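Local structure of phenyl-3-pyruvate decarboxylase (Azospirillum brasilense, 2NXW) at residues A[240-245]-A[339-344]; A[318-323]-A[335-340]. The protein catalyses the thiamine diphosphate-dependent decarboxylation of indole-3-pyruvate to indole-3-acetaldehyde and carbon dioxide, a step in auxin biosynthesis. All coordinates share one frame; numbering follows the deposited sequence.

Contact 1 of 2, residues A[240-245]-A[339-344]; sequences AKVAEL and GLVDAL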
# COMPACT_ATOMS: atom_id res chain seq x y z
N ALA A 240 8.03 -29.65 29.33
CA ALA A 240 7.92 -31.05 29.74
C ALA A 240 7.44 -31.94 28.60
O ALA A 240 8.00 -33.00 28.36
CB ALA A 240 6.97 -31.16 30.94
N LYS A 241 6.39 -31.51 27.90
CA LYS A 241 5.86 -32.29 26.79
C LYS A 241 6.88 -32.41 25.67
O LYS A 241 7.01 -33.47 25.06
CB LYS A 241 4.59 -31.64 26.25
CG LYS A 241 3.38 -31.77 27.16
CD LYS A 241 2.75 -33.15 27.03
CE LYS A 241 1.41 -33.19 27.75
NZ LYS A 241 0.65 -34.43 27.41
N VAL A 242 7.61 -31.33 25.39
CA VAL A 242 8.59 -31.39 24.32
C VAL A 242 9.81 -32.22 24.70
O VAL A 242 10.42 -32.85 23.84
CB VAL A 242 8.96 -29.95 23.86
CG1 VAL A 242 10.13 -29.96 22.88
CG2 VAL A 242 7.72 -29.33 23.20
N ALA A 243 10.15 -32.27 25.99
CA ALA A 243 11.27 -33.11 26.43
C ALA A 243 10.87 -34.56 26.14
O ALA A 243 11.69 -35.36 25.68
CB ALA A 243 11.54 -32.92 27.92
N GLU A 244 9.61 -34.89 26.39
CA GLU A 244 9.11 -36.24 26.14
C GLU A 244 9.12 -36.52 24.64
O GLU A 244 9.56 -37.58 24.20
CB GLU A 244 7.69 -36.38 26.71
CG GLU A 244 7.07 -37.78 26.63
CD GLU A 244 7.84 -38.82 27.44
OE1 GLU A 244 8.33 -38.50 28.54
OE2 GLU A 244 7.95 -39.97 26.97
N LEU A 245 8.64 -35.57 23.84
CA LEU A 245 8.64 -35.73 22.39
C LEU A 245 10.06 -35.94 21.85
O LEU A 245 10.29 -36.81 21.01
CB LEU A 245 8.00 -34.50 21.73
CG LEU A 245 8.10 -34.43 20.20
CD1 LEU A 245 7.35 -35.60 19.57
CD2 LEU A 245 7.54 -33.10 19.72
N GLY A 339 -1.32 -29.02 20.74
CA GLY A 339 -2.09 -30.11 20.15
C GLY A 339 -1.25 -30.97 19.23
O GLY A 339 -1.40 -32.20 19.21
N LEU A 340 -0.37 -30.34 18.46
CA LEU A 340 0.50 -31.08 17.55
C LEU A 340 1.44 -31.97 18.37
O LEU A 340 1.66 -33.13 18.03
CB LEU A 340 1.33 -30.10 16.71
CG LEU A 340 2.41 -30.75 15.85
CD1 LEU A 340 1.76 -31.61 14.77
CD2 LEU A 340 3.29 -29.67 15.23
N VAL A 341 1.99 -31.41 19.45
CA VAL A 341 2.89 -32.18 20.30
C VAL A 341 2.17 -33.39 20.90
O VAL A 341 2.71 -34.50 20.90
CB VAL A 341 3.47 -31.29 21.43
CG1 VAL A 341 4.26 -32.14 22.43
CG2 VAL A 341 4.40 -30.24 20.82
N ASP A 342 0.96 -33.18 21.41
CA ASP A 342 0.21 -34.30 21.97
C ASP A 342 -0.10 -35.36 20.92
O ASP A 342 -0.03 -36.56 21.21
CB ASP A 342 -1.10 -33.82 22.60
CG ASP A 342 -0.91 -33.18 23.96
OD1 ASP A 342 0.13 -33.43 24.61
OD2 ASP A 342 -1.81 -32.44 24.39
N ALA A 343 -0.43 -34.93 19.71
CA ALA A 343 -0.74 -35.86 18.62
C ALA A 343 0.48 -36.68 18.22
O ALA A 343 0.37 -37.86 17.87
CB ALA A 343 -1.28 -35.10 17.42
N LEU A 344 1.65 -36.06 18.26
CA LEU A 344 2.88 -36.77 17.93
C LEU A 344 3.21 -37.77 19.02
O LEU A 344 3.65 -38.88 18.74
CB LEU A 344 4.03 -35.78 17.75
CG LEU A 344 3.91 -34.88 16.52
CD1 LEU A 344 4.99 -33.80 16.53
CD2 LEU A 344 4.04 -35.73 15.26
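The carboxylate of D342, the flat group of this contact, receives the ammonium group of K241 on the syn side of OD1, 35° out of the carboxylate plane. K241 NZ lies 3.0 Å from D342 OD1, a hydrogen bond within a salt bridge. K241 CE also comes within 3.4 Å of D342 OD1, which puts the last methylene as well as the ammonium group beside one carboxylate oxygen. The bend that brings it there is at chi2 (-79°); beyond it the lysine chain runs extended toward the acid.

Beneath this polar lid the contact is apolar. V341 turns one methyl to each of two neighbours: CG1 sits 3.9 Å from K241 CB, while V341 CG2 faces V242 CG2 at 4.2 Å, these two valine side chains crossing at about a right angle. L245 takes the next turn, its CD1 resting on L344 CB at 3.8 Å and its CD2 near L344 CD1 at 4.1 Å. The two helix segments run at 36° to one another, their axes 10.0 Å apart at closest approach.

V242 and L245 also reach L296, and L344 reaches F294, both on strand 292-296. Helices 239-249 and 337-346 thus lie side by side against the mixed sheet, the helix-on-sheet layering of an alpha/beta fold, here in the central domain of a thiamine diphosphate enzyme.

Contact 2 of 2, residues A[318-323]-A[335-340]; sequences IHAFDR and IPLAGL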
# COMPACT_ATOMS: atom_id res chain seq x y z
N ILE A 318 9.71 -28.38 8.32
CA ILE A 318 8.38 -28.52 8.89
C ILE A 318 8.31 -27.35 9.86
O ILE A 318 8.99 -27.36 10.89
CB ILE A 318 8.23 -29.83 9.67
CG1 ILE A 318 8.46 -31.01 8.72
CG2 ILE A 318 6.85 -29.91 10.29
CD1 ILE A 318 8.54 -32.35 9.41
N HIS A 319 7.51 -26.35 9.53
CA HIS A 319 7.40 -25.14 10.35
C HIS A 319 6.08 -25.08 11.12
O HIS A 319 5.03 -24.82 10.54
CB HIS A 319 7.57 -23.93 9.43
CG HIS A 319 7.55 -22.60 10.12
ND1 HIS A 319 8.13 -22.39 11.35
CD2 HIS A 319 7.09 -21.40 9.70
CE1 HIS A 319 8.03 -21.10 11.66
NE2 HIS A 319 7.41 -20.48 10.68
N ALA A 320 6.15 -25.33 12.43
CA ALA A 320 4.96 -25.27 13.28
C ALA A 320 5.06 -23.94 14.01
O ALA A 320 5.97 -23.74 14.82
CB ALA A 320 4.96 -26.44 14.27
N PHE A 321 4.13 -23.04 13.73
CA PHE A 321 4.17 -21.69 14.31
C PHE A 321 2.85 -20.96 14.06
O PHE A 321 2.17 -21.24 13.08
CB PHE A 321 5.31 -20.93 13.62
CG PHE A 321 5.59 -19.58 14.18
CD1 PHE A 321 6.17 -19.43 15.44
CD2 PHE A 321 5.33 -18.44 13.43
CE1 PHE A 321 6.49 -18.17 15.94
CE2 PHE A 321 5.65 -17.17 13.91
CZ PHE A 321 6.23 -17.04 15.17
N ASP A 322 2.51 -20.03 14.94
CA ASP A 322 1.29 -19.24 14.79
C ASP A 322 0.03 -20.07 14.55
O ASP A 322 -0.83 -19.71 13.74
CB ASP A 322 1.44 -18.21 13.65
CG ASP A 322 2.10 -16.91 14.10
OD1 ASP A 322 2.23 -16.69 15.32
OD2 ASP A 322 2.46 -16.10 13.22
N ARG A 323 -0.07 -21.19 15.27
CA ARG A 323 -1.21 -22.10 15.18
C ARG A 323 -1.43 -22.73 13.81
O ARG A 323 -2.56 -23.00 13.41
CB ARG A 323 -2.50 -21.39 15.64
CG ARG A 323 -2.47 -20.97 17.11
CD ARG A 323 -3.78 -20.30 17.54
NE ARG A 323 -4.91 -21.24 17.59
CZ ARG A 323 -5.17 -22.07 18.59
NH1 ARG A 323 -4.40 -22.11 19.67
NH2 ARG A 323 -6.23 -22.88 18.51
N ILE A 335 -3.94 -25.43 13.99
CA ILE A 335 -3.21 -26.46 14.69
C ILE A 335 -2.39 -25.84 15.81
O ILE A 335 -1.32 -25.28 15.56
CB ILE A 335 -2.25 -27.22 13.75
CG1 ILE A 335 -3.07 -27.97 12.69
CG2 ILE A 335 -1.36 -28.17 14.55
CD1 ILE A 335 -2.27 -28.93 11.84
N PRO A 336 -2.90 -25.88 17.04
CA PRO A 336 -2.17 -25.31 18.18
C PRO A 336 -0.94 -26.16 18.42
O PRO A 336 -0.97 -27.37 18.24
CB PRO A 336 -3.18 -25.40 19.32
CG PRO A 336 -4.02 -26.59 18.95
CD PRO A 336 -4.21 -26.43 17.47
N LEU A 337 0.17 -25.52 18.79
CA LEU A 337 1.41 -26.25 19.02
C LEU A 337 1.25 -27.35 20.07
O LEU A 337 1.75 -28.46 19.89
CB LEU A 337 2.51 -25.28 19.43
CG LEU A 337 3.93 -25.86 19.37
CD1 LEU A 337 4.28 -26.18 17.92
CD2 LEU A 337 4.93 -24.86 19.93
N ALA A 338 0.55 -27.05 21.16
CA ALA A 338 0.35 -28.04 22.21
C ALA A 338 -0.39 -29.26 21.66
O ALA A 338 -0.10 -30.39 22.05
CB ALA A 338 -0.43 -27.44 23.37
N GLY A 339 -1.32 -29.02 20.74
CA GLY A 339 -2.09 -30.11 20.15
C GLY A 339 -1.25 -30.97 19.23
O GLY A 339 -1.40 -32.20 19.21
N LEU A 340 -0.37 -30.34 18.46
CA LEU A 340 0.50 -31.08 17.55
C LEU A 340 1.44 -31.97 18.37
O LEU A 340 1.66 -33.13 18.03
CB LEU A 340 1.33 -30.10 16.71
CG LEU A 340 2.41 -30.75 15.85
CD1 LEU A 340 1.76 -31.61 14.77
CD2 LEU A 340 3.29 -29.67 15.23
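Two backbone contacts tie R323 to I335. I335 N donates to R323 O at 2.9 Å with a nearly straight N-H...O angle of 164°. In return R323 CA makes a CA-H...O contact of 3.2 Å with I335 O.

The R323 guanidinium packs on P336, whose CA lies over one of its faces, offset toward the rim, and P336 CB is 3.5 Å from R323 NH1. The bend at chi3 (69°) helps turn the group toward the proline, while R323 NH2 hydrogen-bonds to P202 O. Replacing R323 by alanine removes the guanidinium, which would probably leave P202 O without this donor and a gap beside P336 CB.

Apolar contacts centre on the methyl of A320, met by L337 CD1 at 3.7 Å and by CD2 of L340 at 3.8 Å. P336 occupies the N-cap position of helix 337-346.

Strand 317-321 runs between strands 292-296 and 324-327 in the mixed sheet, A320 hydrogen-bonding through its backbone to L295 and G297. Helix 337-346 starts over this strand, with L340 also on V325 and F294, while helix 205-221 approaches I335 through C211 and I318 through V215.

Overall arrangement
Both contacts use helix 337-346, and their centres are about 11 Å apart. Contact 2 takes I335, P336 and the first turn of the helix and sets them against strand 317-321 and the R323 turn that follows it; contact 1 takes the following turns and sets them beside helix 239-249. G339 and L340 belong to both ranges, but L340 does its touching in contact 2. Strand 292-296 links the two, receiving V242 and L245 from one and L337 and L340 from the other. Both lie in the central domain, their centres about 23 Å (contact 1) and 20 Å (contact 2) from the chain centre, away from the thiamine diphosphate pocket and the magnesium site of D449, N476 and S478.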